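Local coordinates for Thiol:disulfide interchange protein DsbC (Haemophilus influenzae, PDB 1T3B) that probably transfers disulfide bonds to periplasmic proteins and rearranges wrongly paired ones, working as a homodimer of the thioredoxin family, at residues H105-T117 against G195-E207. Numbering follows the deposited sequence.
Sequences HQQLKEYNDLGIT and GYLKPADLLRALE
With CG beside its backbone N (chi1 -66°), Tyr111 sends its ring from helix 108-113 to the start of helix 199-208, while Tyr196 turns its own CG anti to the backbone N (chi1 174°), which carries its phenol to Gln107. The Tyr111 hydroxyl OH donates to Leu197 O at 2.7 Å. Over one face of the same ring sits Pro199, its CG 4.0 Å from the ring centroid in a CH-pi contact; Leu202 CD2 comes in obliquely at CD2 and CE2 of the Tyr111 ring, 3.3 Å from Tyr111 CD2. Next to this, Gln107 NE2 gives a rather bent hydrogen bond to Tyr196 OH (2.9 Å), amide and ring standing nearly perpendicular. The rings of Tyr196 and Tyr100, inclined to each other, meet beside the redox-active Cys98-Cys101 pair. Further along, Leu114 CD1 rests on Pro199 CB (3.6 Å) and its other branch on Leu203. Ile116 and Leu206 then meet tip to tip, CD1 to CD1 at 3.8 Å, beside strand 88-94. A Schellman motif with Gly115 at C-prime turns helix 108-113 into strand 116-122. The two helices, axes 35° apart, pack as expected of a thioredoxin fold, the last helix lying beside the helical segment that continues from CxxC helix 99-105.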
# COMPACT_ATOMS: atom_id res chain seq x y z
N HIS A 105 24.04 -0.19 26.48
CA HIS A 105 24.94 0.90 26.83
C HIS A 105 26.08 0.44 27.73
O HIS A 105 27.23 0.87 27.57
CB HIS A 105 24.15 2.01 27.50
CG HIS A 105 24.86 3.32 27.53
ND1 HIS A 105 25.94 3.57 28.36
CD2 HIS A 105 24.68 4.45 26.81
CE1 HIS A 105 26.38 4.79 28.14
NE2 HIS A 105 25.64 5.35 27.20
N GLN A 106 25.78 -0.43 28.69
CA GLN A 106 26.80 -0.92 29.60
C GLN A 106 27.86 -1.73 28.88
O GLN A 106 28.80 -2.20 29.50
CB GLN A 106 26.18 -1.80 30.68
CG GLN A 106 25.35 -1.04 31.68
CD GLN A 106 24.92 -1.92 32.84
OE1 GLN A 106 24.19 -2.89 32.66
NE2 GLN A 106 25.38 -1.58 34.04
N GLN A 107 27.72 -1.87 27.57
CA GLN A 107 28.68 -2.66 26.81
C GLN A 107 29.29 -1.94 25.63
O GLN A 107 29.77 -2.58 24.69
CB GLN A 107 28.01 -3.94 26.33
CG GLN A 107 27.42 -4.74 27.46
CD GLN A 107 26.55 -5.88 27.00
OE1 GLN A 107 26.98 -6.69 26.19
NE2 GLN A 107 25.33 -5.95 27.50
N LEU A 108 29.28 -0.61 25.67
CA LEU A 108 29.87 0.14 24.58
C LEU A 108 31.32 -0.29 24.42
O LEU A 108 31.82 -0.42 23.30
CB LEU A 108 29.81 1.65 24.86
CG LEU A 108 28.56 2.47 24.51
CD1 LEU A 108 27.96 1.95 23.22
CD2 LEU A 108 27.57 2.39 25.60
N LYS A 109 31.99 -0.53 25.55
CA LYS A 109 33.39 -0.96 25.51
C LYS A 109 33.52 -2.22 24.65
O LYS A 109 34.41 -2.30 23.81
CB LYS A 109 33.91 -1.22 26.93
N GLU A 110 32.62 -3.19 24.87
CA GLU A 110 32.61 -4.43 24.10
C GLU A 110 32.30 -4.16 22.64
O GLU A 110 33.04 -4.60 21.76
CB GLU A 110 31.59 -5.41 24.67
CG GLU A 110 31.99 -6.08 25.98
CD GLU A 110 32.03 -5.12 27.15
OE1 GLU A 110 32.87 -4.19 27.12
OE2 GLU A 110 31.23 -5.29 28.10
N TYR A 111 31.21 -3.45 22.35
CA TYR A 111 30.88 -3.16 20.95
C TYR A 111 32.05 -2.41 20.33
O TYR A 111 32.45 -2.69 19.20
CB TYR A 111 29.63 -2.28 20.81
CG TYR A 111 28.34 -2.93 21.25
CD1 TYR A 111 27.82 -2.70 22.53
CD2 TYR A 111 27.65 -3.80 20.41
CE1 TYR A 111 26.66 -3.30 22.95
CE2 TYR A 111 26.49 -4.41 20.82
CZ TYR A 111 25.99 -4.17 22.09
OH TYR A 111 24.86 -4.80 22.53
N ASN A 112 32.59 -1.46 21.09
CA ASN A 112 33.72 -0.67 20.63
C ASN A 112 34.89 -1.58 20.32
O ASN A 112 35.54 -1.44 19.28
CB ASN A 112 34.14 0.35 21.69
CG ASN A 112 33.48 1.69 21.49
OD1 ASN A 112 33.14 2.06 20.37
ND2 ASN A 112 33.31 2.44 22.58
N ASP A 113 35.14 -2.51 21.23
CA ASP A 113 36.25 -3.44 21.08
C ASP A 113 36.03 -4.51 20.02
O ASP A 113 36.92 -5.31 19.78
CB ASP A 113 36.60 -4.09 22.42
CG ASP A 113 37.38 -3.16 23.33
OD1 ASP A 113 38.25 -2.41 22.81
OD2 ASP A 113 37.14 -3.17 24.56
N LEU A 114 34.87 -4.53 19.39
CA LEU A 114 34.61 -5.49 18.31
C LEU A 114 34.67 -4.70 17.01
O LEU A 114 34.34 -5.21 15.95
CB LEU A 114 33.23 -6.15 18.44
CG LEU A 114 33.09 -7.47 19.23
CD1 LEU A 114 31.60 -7.81 19.39
CD2 LEU A 114 33.81 -8.60 18.51
N GLY A 115 35.09 -3.44 17.12
CA GLY A 115 35.21 -2.58 15.96
C GLY A 115 33.88 -2.00 15.51
O GLY A 115 33.70 -1.73 14.32
N ILE A 116 32.96 -1.80 16.45
CA ILE A 116 31.66 -1.24 16.10
C ILE A 116 31.41 0.09 16.80
O ILE A 116 31.35 0.16 18.02
CB ILE A 116 30.50 -2.21 16.48
CG1 ILE A 116 30.77 -3.61 15.90
CG2 ILE A 116 29.19 -1.69 15.92
CD1 ILE A 116 29.67 -4.61 16.18
N THR A 117 31.26 1.13 16.00
CA THR A 117 30.99 2.48 16.49
C THR A 117 29.49 2.63 16.73
O THR A 117 28.69 2.52 15.79
CB THR A 117 31.41 3.53 15.45
OG1 THR A 117 32.83 3.66 15.45
CG2 THR A 117 30.76 4.87 15.75
N GLY A 195 16.15 -4.31 17.67
CA GLY A 195 16.02 -5.19 18.82
C GLY A 195 17.37 -5.31 19.48
O GLY A 195 18.38 -5.05 18.85
N TYR A 196 17.42 -5.70 20.74
CA TYR A 196 18.71 -5.83 21.39
C TYR A 196 19.50 -6.98 20.81
O TYR A 196 18.94 -8.01 20.44
CB TYR A 196 18.54 -6.04 22.89
CG TYR A 196 19.84 -6.33 23.62
CD1 TYR A 196 20.92 -5.46 23.55
CD2 TYR A 196 19.96 -7.47 24.42
CE1 TYR A 196 22.10 -5.71 24.24
CE2 TYR A 196 21.14 -7.73 25.12
CZ TYR A 196 22.21 -6.86 25.03
OH TYR A 196 23.36 -7.12 25.74
N LEU A 197 20.81 -6.79 20.74
CA LEU A 197 21.74 -7.79 20.24
C LEU A 197 23.05 -7.58 20.95
O LEU A 197 23.66 -6.52 20.81
CB LEU A 197 21.97 -7.62 18.73
CG LEU A 197 20.97 -8.22 17.74
CD1 LEU A 197 21.36 -7.84 16.33
CD2 LEU A 197 20.94 -9.72 17.88
N LYS A 198 23.48 -8.57 21.73
CA LYS A 198 24.74 -8.50 22.46
C LYS A 198 25.89 -8.22 21.49
O LYS A 198 25.75 -8.40 20.28
CB LYS A 198 24.97 -9.79 23.25
CG LYS A 198 24.78 -11.08 22.46
CD LYS A 198 24.55 -12.30 23.37
CE LYS A 198 25.78 -12.64 24.21
NZ LYS A 198 25.52 -13.76 25.16
N PRO A 199 27.03 -7.74 22.00
CA PRO A 199 28.18 -7.43 21.14
C PRO A 199 28.40 -8.46 20.04
O PRO A 199 28.09 -8.20 18.87
CB PRO A 199 29.34 -7.38 22.13
CG PRO A 199 28.70 -6.88 23.36
CD PRO A 199 27.41 -7.65 23.42
N ALA A 200 28.93 -9.63 20.40
CA ALA A 200 29.19 -10.70 19.44
C ALA A 200 28.10 -10.80 18.37
O ALA A 200 28.35 -10.55 17.19
CB ALA A 200 29.32 -12.03 20.17
N ASP A 201 26.90 -11.17 18.80
CA ASP A 201 25.76 -11.33 17.90
C ASP A 201 25.62 -10.12 16.97
O ASP A 201 25.42 -10.29 15.76
CB ASP A 201 24.47 -11.53 18.69
CG ASP A 201 24.53 -12.75 19.58
OD1 ASP A 201 25.45 -12.85 20.42
OD2 ASP A 201 23.65 -13.62 19.45
N LEU A 202 25.74 -8.92 17.51
CA LEU A 202 25.62 -7.73 16.67
C LEU A 202 26.67 -7.75 15.56
O LEU A 202 26.43 -7.26 14.46
CB LEU A 202 25.77 -6.46 17.51
CG LEU A 202 25.83 -5.16 16.69
CD1 LEU A 202 24.59 -5.02 15.83
CD2 LEU A 202 25.96 -3.97 17.61
N LEU A 203 27.84 -8.32 15.86
CA LEU A 203 28.92 -8.39 14.88
C LEU A 203 28.54 -9.28 13.69
O LEU A 203 28.50 -8.83 12.55
CB LEU A 203 30.20 -8.90 15.54
CG LEU A 203 31.46 -8.94 14.68
CD1 LEU A 203 31.83 -7.53 14.23
CD2 LEU A 203 32.60 -9.58 15.47
N ARG A 204 28.25 -10.55 13.97
CA ARG A 204 27.86 -11.49 12.92
C ARG A 204 26.76 -10.87 12.06
O ARG A 204 26.96 -10.65 10.87
CB ARG A 204 27.33 -12.78 13.53
CG ARG A 204 28.38 -13.59 14.26
CD ARG A 204 27.70 -14.68 15.05
NE ARG A 204 28.00 -14.59 16.48
CZ ARG A 204 27.15 -14.94 17.44
NH1 ARG A 204 25.95 -15.40 17.11
NH2 ARG A 204 27.50 -14.86 18.72
N ALA A 205 25.62 -10.59 12.68
CA ALA A 205 24.50 -9.99 11.97
C ALA A 205 24.95 -8.95 10.94
O ALA A 205 24.36 -8.82 9.87
CB ALA A 205 23.56 -9.34 12.98
N LEU A 206 26.00 -8.22 11.28
CA LEU A 206 26.55 -7.19 10.41
C LEU A 206 27.45 -7.80 9.33
O LEU A 206 27.35 -7.44 8.15
CB LEU A 206 27.36 -6.19 11.24
CG LEU A 206 26.65 -5.00 11.91
CD1 LEU A 206 27.40 -4.61 13.18
CD2 LEU A 206 26.57 -3.83 10.93
N GLU A 207 28.32 -8.72 9.74
CA GLU A 207 29.24 -9.37 8.81
C GLU A 207 28.50 -10.28 7.82
O GLU A 207 28.80 -10.24 6.62
CB GLU A 207 30.29 -10.17 9.59
CG GLU A 207 31.01 -9.33 10.64
CD GLU A 207 32.19 -10.04 11.29
OE1 GLU A 207 32.08 -11.25 11.57
OE2 GLU A 207 33.22 -9.38 11.53